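Local coordinates for protein TetR family transcriptional regulator (Mycobacterium smegmatis, PDB 5XS9) that probably binds DNA as a dimeric TetR-family repressor and so regulates biotin-related genes, at residues E73-H76 against E77-A81; F174-G177 against L178-V182. All coordinates share one frame; numbering follows the deposited sequence.

Interaction 1: residues E73-H76 against E77-A81; sequences EQIH and ESCRA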
# COMPACT_ATOMS: atom_id res chain seq x y z
N GLU A 73 -22.36 -7.95 2.05
CA GLU A 73 -22.67 -6.57 1.82
C GLU A 73 -22.08 -5.72 2.91
O GLU A 73 -21.65 -4.60 2.68
CB GLU A 73 -24.22 -6.37 1.70
CG GLU A 73 -24.78 -6.65 0.31
CD GLU A 73 -24.67 -8.09 -0.23
OE1 GLU A 73 -24.02 -8.29 -1.33
OE2 GLU A 73 -25.21 -9.02 0.43
N GLN A 74 -21.95 -6.22 4.12
CA GLN A 74 -21.18 -5.48 5.08
C GLN A 74 -19.71 -5.19 4.65
O GLN A 74 -19.16 -4.09 4.94
CB GLN A 74 -21.07 -6.24 6.42
CG GLN A 74 -22.43 -6.44 7.14
CD GLN A 74 -22.32 -7.35 8.34
OE1 GLN A 74 -21.33 -7.38 9.06
NE2 GLN A 74 -23.39 -8.13 8.56
N ILE A 75 -19.06 -6.21 4.09
CA ILE A 75 -17.68 -6.02 3.65
C ILE A 75 -17.67 -5.00 2.52
O ILE A 75 -16.89 -4.05 2.53
CB ILE A 75 -17.09 -7.32 3.19
CG1 ILE A 75 -16.83 -8.18 4.45
CG2 ILE A 75 -15.80 -7.03 2.41
CD1 ILE A 75 -16.54 -9.55 4.12
N HIS A 76 -18.56 -5.18 1.56
CA HIS A 76 -18.63 -4.22 0.45
C HIS A 76 -18.83 -2.80 0.98
O HIS A 76 -18.13 -1.88 0.57
CB HIS A 76 -19.66 -4.63 -0.64
CG HIS A 76 -19.20 -5.78 -1.50
ND1 HIS A 76 -18.24 -5.61 -2.50
CD2 HIS A 76 -19.57 -7.08 -1.55
CE1 HIS A 76 -18.03 -6.78 -3.09
NE2 HIS A 76 -18.82 -7.68 -2.53
N GLU A 77 -19.79 -2.62 1.89
CA GLU A 77 -20.20 -1.28 2.33
C GLU A 77 -19.10 -0.64 3.10
O GLU A 77 -18.70 0.51 2.83
CB GLU A 77 -21.55 -1.36 3.13
CG GLU A 77 -22.23 -0.04 3.36
CD GLU A 77 -22.96 0.54 2.12
OE1 GLU A 77 -23.10 -0.12 1.08
OE2 GLU A 77 -23.42 1.69 2.21
N SER A 78 -18.47 -1.39 4.02
CA SER A 78 -17.35 -0.85 4.76
C SER A 78 -16.14 -0.46 3.94
O SER A 78 -15.48 0.55 4.20
CB SER A 78 -16.91 -1.79 5.90
OG SER A 78 -17.96 -1.76 6.89
N CYS A 79 -15.79 -1.28 2.98
CA CYS A 79 -14.59 -1.03 2.19
C CYS A 79 -14.83 0.14 1.24
O CYS A 79 -13.93 0.91 1.03
CB CYS A 79 -14.28 -2.30 1.38
SG CYS A 79 -13.55 -3.58 2.53
N ARG A 80 -16.01 0.22 0.62
CA ARG A 80 -16.31 1.37 -0.25
C ARG A 80 -16.25 2.65 0.56
O ARG A 80 -15.65 3.64 0.11
CB ARG A 80 -17.69 1.29 -0.90
CG ARG A 80 -17.87 0.29 -2.01
CD ARG A 80 -19.24 0.50 -2.69
NE ARG A 80 -20.37 0.13 -1.81
CZ ARG A 80 -21.08 -1.01 -1.87
NH1 ARG A 80 -20.82 -1.99 -2.78
NH2 ARG A 80 -22.06 -1.21 -0.97
N ALA A 81 -16.80 2.64 1.77
CA ALA A 81 -16.81 3.89 2.56
C ALA A 81 -15.41 4.24 2.94
O ALA A 81 -15.02 5.42 2.96
CB ALA A 81 -17.67 3.78 3.81
O HOH W 1 -23.28 -3.71 -0.05
O HOH W 2 -19.38 -3.62 8.20

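Interaction 2: residues F174-G177 against L178-V182; sequences FRFG and LQLLV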
# COMPACT_ATOMS: atom_id res chain seq x y z
N PHE A 174 -12.05 -1.90 -8.15
CA PHE A 174 -12.07 -2.04 -6.71
C PHE A 174 -13.03 -3.12 -6.27
O PHE A 174 -12.66 -4.01 -5.48
CB PHE A 174 -12.38 -0.66 -6.06
CG PHE A 174 -12.33 -0.68 -4.56
CD1 PHE A 174 -11.12 -0.98 -3.88
CD2 PHE A 174 -13.51 -0.48 -3.79
CE1 PHE A 174 -11.07 -0.99 -2.49
CE2 PHE A 174 -13.46 -0.47 -2.39
CZ PHE A 174 -12.26 -0.75 -1.72
N ARG A 175 -14.22 -3.11 -6.85
CA ARG A 175 -15.29 -4.05 -6.61
C ARG A 175 -14.90 -5.46 -6.99
O ARG A 175 -15.25 -6.43 -6.32
CB ARG A 175 -16.60 -3.63 -7.37
CG ARG A 175 -17.69 -4.69 -7.28
CD ARG A 175 -19.09 -4.24 -7.72
NE ARG A 175 -19.13 -4.32 -9.18
CZ ARG A 175 -19.00 -3.30 -10.00
NH1 ARG A 175 -18.91 -2.07 -9.49
NH2 ARG A 175 -19.00 -3.50 -11.33
N PHE A 176 -14.15 -5.59 -8.04
CA PHE A 176 -13.78 -6.92 -8.53
C PHE A 176 -12.83 -7.59 -7.47
O PHE A 176 -13.06 -8.72 -7.12
CB PHE A 176 -13.01 -6.85 -9.87
CG PHE A 176 -12.62 -8.19 -10.38
CD1 PHE A 176 -13.48 -8.90 -11.19
CD2 PHE A 176 -11.40 -8.78 -9.98
CE1 PHE A 176 -13.15 -10.18 -11.60
CE2 PHE A 176 -11.08 -10.03 -10.43
CZ PHE A 176 -11.95 -10.74 -11.20
N GLY A 177 -11.89 -6.84 -6.93
CA GLY A 177 -10.95 -7.38 -5.91
C GLY A 177 -11.67 -7.67 -4.61
O GLY A 177 -11.41 -8.65 -3.96
N LEU A 178 -12.57 -6.80 -4.22
CA LEU A 178 -13.39 -7.04 -3.06
C LEU A 178 -14.23 -8.32 -3.19
O LEU A 178 -14.34 -9.15 -2.28
CB LEU A 178 -14.36 -5.89 -2.80
CG LEU A 178 -13.86 -4.66 -2.06
CD1 LEU A 178 -15.05 -3.79 -1.66
CD2 LEU A 178 -13.10 -5.08 -0.81
N GLN A 179 -14.78 -8.52 -4.35
CA GLN A 179 -15.49 -9.74 -4.60
C GLN A 179 -14.68 -11.01 -4.54
O GLN A 179 -15.17 -12.04 -4.08
CB GLN A 179 -16.27 -9.66 -5.93
CG GLN A 179 -17.32 -10.74 -6.14
CD GLN A 179 -18.38 -10.80 -5.01
OE1 GLN A 179 -18.88 -9.77 -4.52
NE2 GLN A 179 -18.69 -12.01 -4.56
N LEU A 180 -13.46 -11.00 -5.02
CA LEU A 180 -12.56 -12.12 -4.85
C LEU A 180 -12.33 -12.40 -3.39
O LEU A 180 -12.34 -13.56 -3.00
CB LEU A 180 -11.15 -11.88 -5.41
CG LEU A 180 -10.95 -11.94 -6.91
CD1 LEU A 180 -9.49 -11.63 -7.20
CD2 LEU A 180 -11.30 -13.32 -7.44
N LEU A 181 -12.12 -11.35 -2.59
CA LEU A 181 -11.96 -11.57 -1.17
C LEU A 181 -13.19 -12.16 -0.50
O LEU A 181 -13.09 -13.02 0.33
CB LEU A 181 -11.59 -10.26 -0.48
CG LEU A 181 -10.17 -9.81 -0.75
CD1 LEU A 181 -10.07 -8.38 -0.28
CD2 LEU A 181 -9.22 -10.74 -0.01
N VAL A 182 -14.37 -11.66 -0.88
CA VAL A 182 -15.60 -12.15 -0.36
C VAL A 182 -15.83 -13.59 -0.72
O VAL A 182 -16.22 -14.36 0.13
CB VAL A 182 -16.78 -11.21 -0.86
CG1 VAL A 182 -18.12 -11.83 -0.71
CG2 VAL A 182 -16.71 -9.90 -0.11

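Interaction 1: residues E73-H76 against E77-A81
R80 folds its side chain back along the helix over the preceding turn, so that its guanidinium lies across the carbonyl group of H76. H76 O lies 3.8 Å above the guanidinium plane, over its centre, while NH1 of R80 comes to 3.6 Å from H76 CB. A bend at chi3 (-69°) turns the chain back toward the start of the helix and allows this overlap. The group is held at its rim by a salt bridge to E77: R80 NH2 stands a notably short 2.5 Å from E77 OE1, which lies in the guanidinium plane and is approached on the anti side, 28° out of the carboxylate plane. NH2 also donates to a water, which makes a weak bond to the carbonyl oxygen of E73, so two partners help fix the rotation of the guanidinium.

On another face of the helix I75 and C79 meet, CG2 of I75 at 4.1 Å from SG of C79. The sulfur stands beside its own backbone N (chi1 -76°) and also lies 3.4 Å from I75 O. Both side chains reach helix 170-186, and C79 packs on V136 and V140 as well. The far end of the H76 side chain leads away from 77-81, and NE2 is hydrogen-bonded to OE1 of Q179. A second water joins Q74 O to S78 OG, 2.7 Å from that hydroxyl.

Beneath these side chains the backbone bonds run from i+4 to i, from E77 N to E73 O at 2.8 Å through R80 N to H76 O at 3.0 Å. This is the pattern of an amphipathic alpha-helix, here one of the helices of the C-terminal, all-helical domain of a TetR-family regulator, with an i to i+3 salt bridge on its outer side.

Interaction 2: residues F174-G177 against L178-V182
F174 O is gripped twice, by L178 N at 3.1 Å, in the carbonyl plane, and by the hydroxyl of Y139 on helix 129-155. Q179 N gives the shortest polar bond across this stretch of helix, 2.9 Å to R175 O, with its N-H pointing at the oxygen at 160°. The amides of L180 and L181 bond in the same way to the carbonyl oxygens of F176 and G177, each at 3.1 Å, and the four together make an unbroken run of i+4 to i bonds.

Two aromatic-leucine pairs flank the run. F174, with CG anti to the backbone N (chi1 -176°), swings its ring forward along the helix, where L178 lies over one face: L178 CG is 4.2 Å above the ring plane, offset toward the rim, and CD1 comes to 3.8 Å from F174 CE2. The ring also meets that of F143, the planes inclined at about 60°. F176 makes the matching i to i+4 contact on nearly the opposite side of the helix, its CE2 3.9 Å from L180 CD1, but here the methyl comes in obliquely.

L181 packs on T135 and Y139 of its own chain and on L181 of the second subunit; F176 meets D128, and L180 meets T135, of that second subunit. Side chain meets side chain only through carbon, while several leucine carbons also rest against carbonyl oxygens. This implies that dispersion and burial hold the side chains, with the four amide-carbonyl pairs satisfied within the helix and apolar surface given to the neighbouring helix and the dimer partner.

Both contacts are short runs of consecutive helical turns, on helices 71-87 and 170-186, and these helices pack on each other: besides the H76-Q179 bond, L178 CD1 lies 3.5 Å from C79 CB. Interaction 1 is partly buried. Its apolar side faces the core, whereas its charged pair and waters mark the outer side. Interaction 2 is buried and lies farther from the centre of the chain, and the second subunit touches it but not 73-81. Its side chains meet one another through rings and leucines, where interaction 1 also has a salt bridge and water links. Helix 129-155 packs against both.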